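Local atomic coordinates of oxidoreductase, short-chain dehydrogenase/reductase family (Aeromonas hydrophila subsp. hydrophila, PDB entry 3L6E), a protein that probably acts as a nucleotide-dependent oxidoreductase of the short-chain dehydrogenase/reductase family, perhaps reducing 3-dehydrosphinganine in sphingolipid metabolism. Residues L58-F68 / V110-T119. Residues are numbered along the deposited sequence; the frame is centred on the assembly and turned at random.
Sequences LAHHEDVDVAF and VSTILVAQQT. Unlike the reference sequence in segment 58-68: D63 (reference Glu). Unlike the reference sequence in segment 110-119: V110 (reference Ile).
Q118 lies against F68 where two helices of the Rossmann fold of this short-chain dehydrogenase/reductase pack side by side. Helix 61-75 follows strand 51-55, and helix 98-123 follows strand 80-84. The segments 61-68 and 110-119 cross at -47°, with their axes 10.0 Å apart at closest approach. In Q118, CG is anti to the backbone N (chi1 -174°), which lays it over one face of the F68 ring, 3.8 Å from the centroid, a CH-pi contact offset toward the rim. The chain then bends at chi2, and the bend turns the amide toward D65. There Q118 NE2 donates to D65 OD1 at 2.8 Å. The bond uses the anti side of the carboxylate and leaves its plane by 30°. Q118 OE1 is hydrogen-bonded to R121 NH2, so both ends of the amide have partners and its rotation is probably fixed. V115 CG1 meets the same F68 ring at its edge, near CZ. F68 also touches I7 of strand 5-9, and V115 touches V81 and H83 of strand 80-84, so these side chains rest on the parallel sheet. V64 points toward helix 98-123. Its two methyls divide the work: CG1 packs on Q118 CB and CG2 on L114 CB. L114 forks at the start of helix 61-75. Its CD2 comes to the edge of the H61 ring, 3.8 Å from H61 CD2, while its CD1 lies against the L58 and A59 backbone. V110 CG1 reaches A59 O. L58 sends CD1 to V115 CG2, an apolar contact of 4.1 Å. Beside it the chains come close, and S111 CA makes a CA-H...O contact with L58 O at 3.2 Å.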
loop_
_atom_site.group_PDB
_atom_site.type_symbol
_atom_site.label_atom_id
_atom_site.label_comp_id
_atom_site.label_asym_id
_atom_site.label_seq_id
_atom_site.Cartn_x
_atom_site.Cartn_y
_atom_site.Cartn_z
ATOM N N LEU A 58 11.215 7.655 23.954
ATOM C CA LEU A 58 12.064 7.421 22.795
ATOM C C LEU A 58 12.755 8.653 22.212
ATOM O O LEU A 58 13.312 8.594 21.115
ATOM C CB LEU A 58 11.283 6.670 21.716
ATOM C CG LEU A 58 10.860 5.268 22.140
ATOM C CD1 LEU A 58 9.969 4.652 21.097
ATOM C CD2 LEU A 58 12.070 4.382 22.397
ATOM N N ALA A 59 12.768 9.745 22.972
ATOM C CA ALA A 59 13.369 10.987 22.513
ATOM C C ALA A 59 14.754 11.283 23.119
ATOM O O ALA A 59 15.274 12.380 22.956
ATOM C CB ALA A 59 12.405 12.159 22.738
ATOM N N HIS A 60 15.349 10.301 23.796
ATOM C CA HIS A 60 16.709 10.450 24.344
ATOM C C HIS A 60 17.590 9.233 24.077
ATOM O O HIS A 60 17.207 8.101 24.379
ATOM C CB HIS A 60 16.668 10.783 25.837
ATOM C CG HIS A 60 16.413 12.229 26.122
ATOM N ND1 HIS A 60 15.151 12.784 26.084
ATOM C CD2 HIS A 60 17.259 13.240 26.430
ATOM C CE1 HIS A 60 15.227 14.072 26.363
ATOM N NE2 HIS A 60 16.496 14.375 26.578
ATOM N N HIS A 61 18.773 9.492 23.520
ATOM C CA HIS A 61 19.673 8.461 22.984
ATOM C C HIS A 61 19.983 7.328 23.958
ATOM O O HIS A 61 20.042 6.165 23.558
ATOM C CB HIS A 61 20.972 9.101 22.465
ATOM C CG HIS A 61 21.882 8.144 21.750
ATOM N ND1 HIS A 61 23.153 7.852 22.195
ATOM C CD2 HIS A 61 21.701 7.412 20.625
ATOM C CE1 HIS A 61 23.716 6.980 21.376
ATOM N NE2 HIS A 61 22.854 6.695 20.415
ATOM N N GLU A 62 20.181 7.663 25.230
ATOM C CA GLU A 62 20.399 6.650 26.259
ATOM C C GLU A 62 19.138 5.814 26.493
ATOM O O GLU A 62 19.205 4.588 26.523
ATOM C CB GLU A 62 20.938 7.254 27.572
ATOM C CG GLU A 62 20.248 8.529 28.067
ATOM C CD GLU A 62 20.820 9.795 27.446
ATOM O OE1 GLU A 62 20.029 10.608 26.909
ATOM O OE2 GLU A 62 22.059 9.975 27.488
ATOM N N ASP A 63 17.997 6.488 26.624
ATOM C CA ASP A 63 16.700 5.844 26.853
ATOM C C ASP A 63 16.331 4.831 25.749
ATOM O O ASP A 63 15.709 3.802 26.012
ATOM C CB ASP A 63 15.600 6.911 26.994
ATOM C CG ASP A 63 15.886 7.921 28.115
ATOM O OD1 ASP A 63 17.033 8.411 28.229
ATOM O OD2 ASP A 63 14.950 8.243 28.881
ATOM N N VAL A 64 16.736 5.132 24.518
ATOM C CA VAL A 64 16.515 4.238 23.375
ATOM C C VAL A 64 17.415 3.007 23.474
ATOM O O VAL A 64 16.961 1.891 23.235
ATOM C CB VAL A 64 16.713 4.971 22.028
ATOM C CG1 VAL A 64 16.653 4.002 20.850
ATOM C CG2 VAL A 64 15.664 6.053 21.870
ATOM N N ASP A 65 18.680 3.237 23.829
ATOM C CA ASP A 65 19.672 2.184 24.041
ATOM C C ASP A 65 19.196 1.152 25.063
ATOM O O ASP A 65 19.297 -0.054 24.825
ATOM C CB ASP A 65 21.009 2.788 24.510
ATOM C CG ASP A 65 21.755 3.535 23.403
ATOM O OD1 ASP A 65 21.768 3.075 22.239
ATOM O OD2 ASP A 65 22.363 4.587 23.704
ATOM N N VAL A 66 18.674 1.648 26.187
ATOM C CA VAL A 66 18.225 0.819 27.302
ATOM C C VAL A 66 17.002 -0.010 26.921
ATOM O O VAL A 66 16.956 -1.216 27.173
ATOM C CB VAL A 66 17.943 1.687 28.569
ATOM C CG1 VAL A 66 17.303 0.867 29.680
ATOM C CG2 VAL A 66 19.240 2.335 29.082
ATOM N N ALA A 67 16.026 0.644 26.296
ATOM C CA ALA A 67 14.773 0.004 25.913
ATOM C C ALA A 67 14.987 -1.113 24.891
ATOM O O ALA A 67 14.321 -2.141 24.957
ATOM C CB ALA A 67 13.779 1.045 25.368
ATOM N N PHE A 68 15.899 -0.899 23.944
ATOM C CA PHE A 68 16.167 -1.898 22.922
ATOM C C PHE A 68 16.955 -3.086 23.472
ATOM O O PHE A 68 16.752 -4.220 23.019
ATOM C CB PHE A 68 16.838 -1.273 21.687
ATOM C CG PHE A 68 15.855 -0.775 20.645
ATOM C CD1 PHE A 68 15.478 -1.586 19.579
ATOM C CD2 PHE A 68 15.301 0.499 20.733
ATOM C CE1 PHE A 68 14.561 -1.140 18.607
ATOM C CE2 PHE A 68 14.391 0.962 19.775
ATOM C CZ PHE A 68 14.014 0.142 18.705
ATOM N N VAL A 110 12.739 13.161 16.396
ATOM C CA VAL A 110 13.838 12.658 17.207
ATOM C C VAL A 110 13.649 11.177 17.528
ATOM O O VAL A 110 14.584 10.376 17.389
ATOM C CB VAL A 110 14.002 13.490 18.504
ATOM C CG1 VAL A 110 15.051 12.892 19.418
ATOM C CG2 VAL A 110 14.359 14.933 18.173
ATOM N N SER A 111 12.441 10.802 17.944
ATOM C CA SER A 111 12.171 9.402 18.240
ATOM C C SER A 111 12.322 8.630 16.944
ATOM O O SER A 111 12.924 7.560 16.932
ATOM C CB SER A 111 10.789 9.195 18.879
ATOM O OG SER A 111 9.737 9.243 17.920
ATOM N N THR A 112 11.833 9.197 15.843
ATOM C CA THR A 112 11.907 8.492 14.566
ATOM C C THR A 112 13.357 8.229 14.167
ATOM O O THR A 112 13.692 7.124 13.750
ATOM C CB THR A 112 11.142 9.195 13.433
ATOM O OG1 THR A 112 9.753 9.245 13.759
ATOM C CG2 THR A 112 11.283 8.423 12.131
ATOM N N ILE A 113 14.201 9.240 14.319
ATOM C CA ILE A 113 15.631 9.135 13.971
ATOM C C ILE A 113 16.402 8.152 14.855
ATOM O O ILE A 113 17.197 7.357 14.352
ATOM C CB ILE A 113 16.305 10.517 13.952
ATOM C CG1 ILE A 113 15.770 11.312 12.754
ATOM C CG2 ILE A 113 17.831 10.382 13.871
ATOM C CD1 ILE A 113 16.263 12.728 12.649
ATOM N N LEU A 114 16.151 8.205 16.159
ATOM C CA LEU A 114 16.840 7.352 17.127
ATOM C C LEU A 114 16.428 5.881 17.015
ATOM O O LEU A 114 17.268 4.988 17.112
ATOM C CB LEU A 114 16.606 7.856 18.548
ATOM C CG LEU A 114 17.185 9.209 18.959
ATOM C CD1 LEU A 114 16.467 9.694 20.201
ATOM C CD2 LEU A 114 18.703 9.156 19.189
ATOM N N VAL A 115 15.142 5.627 16.793
ATOM C CA VAL A 115 14.693 4.255 16.579
ATOM C C VAL A 115 15.321 3.694 15.296
ATOM O O VAL A 115 15.752 2.536 15.252
ATOM C CB VAL A 115 13.151 4.168 16.576
ATOM C CG1 VAL A 115 12.650 2.805 16.071
ATOM C CG2 VAL A 115 12.618 4.460 17.971
ATOM N N ALA A 116 15.376 4.523 14.259
ATOM C CA ALA A 116 15.896 4.100 12.973
ATOM C C ALA A 116 17.387 3.750 13.092
ATOM O O ALA A 116 17.808 2.694 12.632
ATOM C CB ALA A 116 15.671 5.168 11.939
ATOM N N GLN A 117 18.161 4.613 13.755
ATOM C CA GLN A 117 19.607 4.395 13.906
ATOM C C GLN A 117 19.907 3.199 14.777
ATOM O O GLN A 117 20.839 2.450 14.508
ATOM C CB GLN A 117 20.301 5.618 14.504
ATOM C CG GLN A 117 20.342 6.788 13.580
ATOM C CD GLN A 117 20.838 8.042 14.243
ATOM O OE1 GLN A 117 20.990 9.068 13.580
ATOM N NE2 GLN A 117 21.110 7.977 15.553
ATOM N N GLN A 118 19.128 3.044 15.837
ATOM C CA GLN A 118 19.219 1.878 16.695
ATOM C C GLN A 118 18.889 0.587 15.902
ATOM O O GLN A 118 19.510 -0.446 16.119
ATOM C CB GLN A 118 18.315 2.071 17.923
ATOM C CG GLN A 118 18.405 0.997 18.996
ATOM C CD GLN A 118 19.632 1.095 19.893
ATOM O OE1 GLN A 118 20.116 0.077 20.391
ATOM N NE2 GLN A 118 20.137 2.314 20.111
ATOM N N THR A 119 17.940 0.667 14.967
ATOM C CA THR A 119 17.568 -0.477 14.098
ATOM C C THR A 119 18.643 -0.816 13.062
ATOM O O THR A 119 18.888 -1.986 12.774
ATOM C CB THR A 119 16.215 -0.221 13.367
ATOM O OG1 THR A 119 15.198 0.076 14.334
ATOM C CG2 THR A 119 15.789 -1.440 12.524
#